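Local coordinates for uncharacterized protein (Sulfolobus solfataricus P2, PDB 2QS7) that is of unknown function but belongs to the DsrE/DsrF-like family and is a putative oxidoreductase, at residues A[39-49]-A[101-112]. Residues are numbered along the deposited sequence; the frame is centred on the assembly and turned at random.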
loop_
_atom_site.group_PDB
_atom_site.type_symbol
_atom_site.label_atom_id
_atom_site.label_comp_id
_atom_site.label_asym_id
_atom_site.label_seq_id
_atom_site.Cartn_x
_atom_site.Cartn_y
_atom_site.Cartn_z
ATOM N N VAL A 39 18.234 3.723 -3.310
ATOM C CA VAL A 39 16.888 3.931 -2.837
ATOM C C VAL A 39 16.358 5.249 -3.384
ATOM O O VAL A 39 17.030 6.270 -3.296
ATOM C CB VAL A 39 16.800 3.937 -1.269
ATOM C CG1 VAL A 39 15.400 4.112 -0.814
ATOM C CG2 VAL A 39 17.372 2.643 -0.688
ATOM N N ASN A 40 15.146 5.200 -3.936
ATOM C CA ASN A 40 14.483 6.374 -4.457
ATOM C C ASN A 40 13.196 6.548 -3.687
ATOM O O ASN A 40 12.401 5.630 -3.602
ATOM C CB ASN A 40 14.161 6.222 -5.953
ATOM C CG ASN A 40 15.353 5.927 -6.765
ATOM O OD1 ASN A 40 16.278 6.734 -6.841
ATOM N ND2 ASN A 40 15.342 4.768 -7.406
ATOM N N LEU A 41 12.996 7.733 -3.121
ATOM C CA LEU A 41 11.748 8.028 -2.417
ATOM C C LEU A 41 11.014 9.120 -3.159
ATOM O O LEU A 41 11.603 10.142 -3.524
ATOM C CB LEU A 41 12.028 8.485 -0.992
ATOM C CG LEU A 41 12.844 7.521 -0.112
ATOM C CD1 LEU A 41 13.159 8.204 1.255
ATOM C CD2 LEU A 41 12.135 6.212 0.092
ATOM N N PHE A 42 9.723 8.901 -3.363
ATOM C CA PHE A 42 8.862 9.880 -4.018
ATOM C C PHE A 42 7.730 10.267 -3.074
ATOM O O PHE A 42 6.808 9.477 -2.820
ATOM C CB PHE A 42 8.281 9.316 -5.298
ATOM C CG PHE A 42 7.462 10.310 -6.067
ATOM C CD1 PHE A 42 8.055 11.404 -6.648
ATOM C CD2 PHE A 42 6.097 10.150 -6.216
ATOM C CE1 PHE A 42 7.291 12.300 -7.365
ATOM C CE2 PHE A 42 5.363 11.038 -6.935
ATOM C CZ PHE A 42 5.947 12.096 -7.498
ATOM N N PHE A 43 7.798 11.490 -2.538
ATOM C CA PHE A 43 6.798 11.952 -1.597
ATOM C C PHE A 43 5.665 12.626 -2.313
ATOM O O PHE A 43 5.868 13.590 -3.035
ATOM C CB PHE A 43 7.401 12.880 -0.564
ATOM C CG PHE A 43 8.315 12.190 0.382
ATOM C CD1 PHE A 43 9.617 11.911 0.011
ATOM C CD2 PHE A 43 7.890 11.830 1.655
ATOM C CE1 PHE A 43 10.494 11.274 0.882
ATOM C CE2 PHE A 43 8.770 11.177 2.541
ATOM C CZ PHE A 43 10.080 10.895 2.133
ATOM N N THR A 44 4.464 12.124 -2.080
ATOM C CA THR A 44 3.284 12.604 -2.752
ATOM C C THR A 44 2.129 12.687 -1.760
ATOM O O THR A 44 2.167 12.088 -0.693
ATOM C CB THR A 44 2.960 11.684 -3.950
ATOM O OG1 THR A 44 1.969 12.309 -4.765
ATOM C CG2 THR A 44 2.473 10.283 -3.493
ATOM N N PHE A 45 1.128 13.469 -2.091
ATOM C CA PHE A 45 -0.019 13.660 -1.205
ATOM C C PHE A 45 0.373 13.900 0.235
ATOM O O PHE A 45 1.071 14.858 0.525
ATOM C CB PHE A 45 -1.024 12.492 -1.357
ATOM C CG PHE A 45 -1.878 12.607 -2.584
ATOM C CD1 PHE A 45 -1.399 12.177 -3.829
ATOM C CD2 PHE A 45 -3.141 13.213 -2.513
ATOM C CE1 PHE A 45 -2.185 12.334 -4.993
ATOM C CE2 PHE A 45 -3.929 13.372 -3.662
ATOM C CZ PHE A 45 -3.454 12.935 -4.898
ATOM N N TRP A 46 -0.045 13.030 1.132
ATOM C CA TRP A 46 0.165 13.251 2.562
ATOM C C TRP A 46 1.623 13.164 2.954
ATOM O O TRP A 46 2.074 13.814 3.904
ATOM C CB TRP A 46 -0.668 12.251 3.359
ATOM C CG TRP A 46 -2.053 12.162 2.870
ATOM C CD1 TRP A 46 -2.694 11.054 2.420
ATOM C CD2 TRP A 46 -2.975 13.249 2.732
ATOM N NE1 TRP A 46 -3.973 11.377 2.035
ATOM C CE2 TRP A 46 -4.164 12.720 2.203
ATOM C CE3 TRP A 46 -2.904 14.622 2.999
ATOM C CZ2 TRP A 46 -5.292 13.512 1.945
ATOM C CZ3 TRP A 46 -4.001 15.406 2.731
ATOM C CH2 TRP A 46 -5.193 14.847 2.217
ATOM N N GLY A 47 2.356 12.354 2.210
ATOM C CA GLY A 47 3.771 12.181 2.451
ATOM C C GLY A 47 4.510 13.444 2.090
ATOM O O GLY A 47 5.514 13.770 2.690
ATOM N N LEU A 48 4.027 14.165 1.096
ATOM C CA LEU A 48 4.686 15.398 0.706
ATOM C C LEU A 48 4.481 16.430 1.800
ATOM O O LEU A 48 5.369 17.205 2.137
ATOM C CB LEU A 48 4.130 15.870 -0.625
ATOM C CG LEU A 48 4.808 17.093 -1.204
ATOM C CD1 LEU A 48 6.289 16.875 -1.340
ATOM C CD2 LEU A 48 4.173 17.352 -2.531
ATOM N N GLN A 49 3.305 16.426 2.381
ATOM C CA GLN A 49 2.989 17.328 3.498
ATOM C C GLN A 49 3.991 17.112 4.636
ATOM O O GLN A 49 4.477 18.039 5.266
ATOM C CB GLN A 49 1.610 16.939 4.049
ATOM C CG GLN A 49 0.720 18.057 4.486
ATOM C CD GLN A 49 -0.048 18.618 3.317
ATOM O OE1 GLN A 49 -0.277 17.919 2.307
ATOM N NE2 GLN A 49 -0.447 19.877 3.431
ATOM N N LYS A 101 17.906 9.002 -2.981
ATOM C CA LYS A 101 17.395 10.208 -3.616
ATOM C C LYS A 101 15.968 10.446 -3.157
ATOM O O LYS A 101 15.161 9.512 -3.096
ATOM C CB LYS A 101 17.431 10.087 -5.127
ATOM C CG LYS A 101 18.839 10.011 -5.711
ATOM C CD LYS A 101 19.510 11.343 -5.633
ATOM C CE LYS A 101 20.932 11.304 -6.184
ATOM N NZ LYS A 101 21.937 10.779 -5.181
ATOM N N VAL A 102 15.692 11.698 -2.811
ATOM C CA VAL A 102 14.402 12.119 -2.313
ATOM C C VAL A 102 13.793 13.055 -3.306
ATOM O O VAL A 102 14.375 14.095 -3.630
ATOM C CB VAL A 102 14.569 12.808 -0.954
ATOM C CG1 VAL A 102 13.249 13.349 -0.408
ATOM C CG2 VAL A 102 15.197 11.814 0.025
ATOM N N PHE A 103 12.632 12.670 -3.803
ATOM C CA PHE A 103 11.879 13.441 -4.778
ATOM C C PHE A 103 10.538 13.875 -4.201
ATOM O O PHE A 103 9.935 13.157 -3.432
ATOM C CB PHE A 103 11.606 12.592 -6.020
ATOM C CG PHE A 103 12.844 12.150 -6.727
ATOM C CD1 PHE A 103 13.530 13.022 -7.560
ATOM C CD2 PHE A 103 13.360 10.901 -6.510
ATOM C CE1 PHE A 103 14.687 12.639 -8.203
ATOM C CE2 PHE A 103 14.503 10.499 -7.150
ATOM C CZ PHE A 103 15.172 11.373 -8.007
ATOM N N ALA A 104 10.091 15.047 -4.630
ATOM C CA ALA A 104 8.813 15.600 -4.269
ATOM C C ALA A 104 7.942 15.614 -5.513
ATOM O O ALA A 104 8.389 15.977 -6.585
ATOM C CB ALA A 104 8.991 17.076 -3.704
ATOM N N CYS A 105 6.692 15.216 -5.346
ATOM C CA CYS A 105 5.699 15.168 -6.402
ATOM C C CYS A 105 5.186 16.541 -6.800
ATOM O O CYS A 105 4.576 17.236 -5.994
ATOM C CB CYS A 105 4.511 14.369 -5.882
ATOM S SG CYS A 105 3.041 14.409 -6.913
ATOM N N SER A 106 5.391 16.917 -8.053
ATOM C CA SER A 106 4.983 18.226 -8.525
ATOM C C SER A 106 3.470 18.415 -8.575
ATOM O O SER A 106 3.001 19.524 -8.358
ATOM C CB SER A 106 5.602 18.513 -9.888
ATOM O OG SER A 106 5.246 17.520 -10.818
ATOM N N THR A 107 2.701 17.358 -8.835
ATOM C CA THR A 107 1.228 17.481 -8.918
ATOM C C THR A 107 0.584 17.802 -7.568
ATOM O O THR A 107 -0.234 18.708 -7.459
ATOM C CB THR A 107 0.588 16.220 -9.512
ATOM O OG1 THR A 107 1.136 16.012 -10.806
ATOM C CG2 THR A 107 -0.926 16.380 -9.664
ATOM N N THR A 108 0.969 17.055 -6.552
ATOM C CA THR A 108 0.532 17.287 -5.197
ATOM C C THR A 108 0.894 18.688 -4.737
ATOM O O THR A 108 0.127 19.325 -4.005
ATOM C CB THR A 108 1.286 16.323 -4.210
ATOM O OG1 THR A 108 1.006 14.964 -4.524
ATOM C CG2 THR A 108 0.918 16.643 -2.717
HETATM N N MSE A 109 2.078 19.163 -5.114
HETATM C CA MSE A 109 2.502 20.505 -4.701
HETATM C C MSE A 109 1.548 21.572 -5.201
HETATM O O MSE A 109 1.330 22.564 -4.513
HETATM C CB MSE A 109 3.925 20.795 -5.126
HETATM C CG MSE A 109 4.898 19.984 -4.329
HETATM SE SE MSE A 109 6.631 20.129 -5.043
HETATM C CE MSE A 109 6.896 22.012 -4.773
ATOM N N GLU A 110 1.000 21.381 -6.396
ATOM C CA GLU A 110 -0.008 22.294 -6.936
ATOM C C GLU A 110 -1.311 22.157 -6.150
ATOM O O GLU A 110 -1.919 23.157 -5.805
ATOM C CB GLU A 110 -0.284 22.029 -8.434
ATOM C CG GLU A 110 0.907 22.325 -9.387
ATOM C CD GLU A 110 0.612 21.975 -10.850
ATOM N N PHE A 111 -1.739 20.922 -5.869
ATOM C CA PHE A 111 -2.981 20.696 -5.106
ATOM C C PHE A 111 -2.947 21.308 -3.717
ATOM O O PHE A 111 -3.995 21.726 -3.222
ATOM C CB PHE A 111 -3.350 19.221 -4.833
ATOM C CG PHE A 111 -3.675 18.374 -6.044
ATOM C CD1 PHE A 111 -3.991 18.925 -7.288
ATOM C CD2 PHE A 111 -3.782 16.984 -5.882
ATOM C CE1 PHE A 111 -4.311 18.094 -8.378
ATOM C CE2 PHE A 111 -4.118 16.155 -6.940
ATOM C CZ PHE A 111 -4.391 16.707 -8.195
ATOM N N PHE A 112 -1.790 21.303 -3.054
ATOM C CA PHE A 112 -1.703 21.839 -1.693
ATOM C C PHE A 112 -1.001 23.184 -1.579
ATOM O O PHE A 112 -0.765 23.660 -0.478
ATOM C CB PHE A 112 -1.094 20.788 -0.781
ATOM C CG PHE A 112 -1.961 19.570 -0.621
ATOM C CD1 PHE A 112 -3.172 19.652 0.077
ATOM C CD2 PHE A 112 -1.590 18.362 -1.161
ATOM C CE1 PHE A 112 -3.983 18.533 0.230
ATOM C CE2 PHE A 112 -2.391 17.223 -1.013
ATOM C CZ PHE A 112 -3.583 17.306 -0.312
#
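Thr44 and Thr108 meet hydroxyl to hydroxyl, OG1 to OG1 at 2.8 Å, in a hydrogen bond that ties the residue just after strand 39-43 to helix 106-111. Their side chains cross nearly at a right angle. Thr44 brings OG1 there by turning it anti to its own backbone N (chi1 -168°). Beside this pair Leu48 drives its CD2 methyl between Thr108 CG2 and Met109 CG, 3.3 Å from each and so tightly packed, while its CD1 rests on Ala104 CB at 3.6 Å. Further out, Gln49 OE1 sits over the centre of the Phe112 ring, 3.7 Å above its plane; this buried oxygen has no polar partner in the model. Trp46 CZ3 touches Phe112 CZ, the two rings inclined at 48°, and Trp46 NE1 hydrogen-bonds to Asp20 OD2 of the second subunit. Leading into these side chains, strands 39-43 and 101-105 run parallel as neighbours in the five-stranded parallel sheet of this alpha/beta fold, and each strand leads into a helix at its C-terminal end. Five backbone hydrogen bonds join them, from Lys101 N to Val39 O through to Cys105 N to Phe43 O (2.9 Å). Cys105 then N-caps helix 106-111: its SG, anti to the backbone N (chi1 170°), accepts an almost straight bond from Thr108 N at 3.4 Å, which helps position the threonine that meets Thr44.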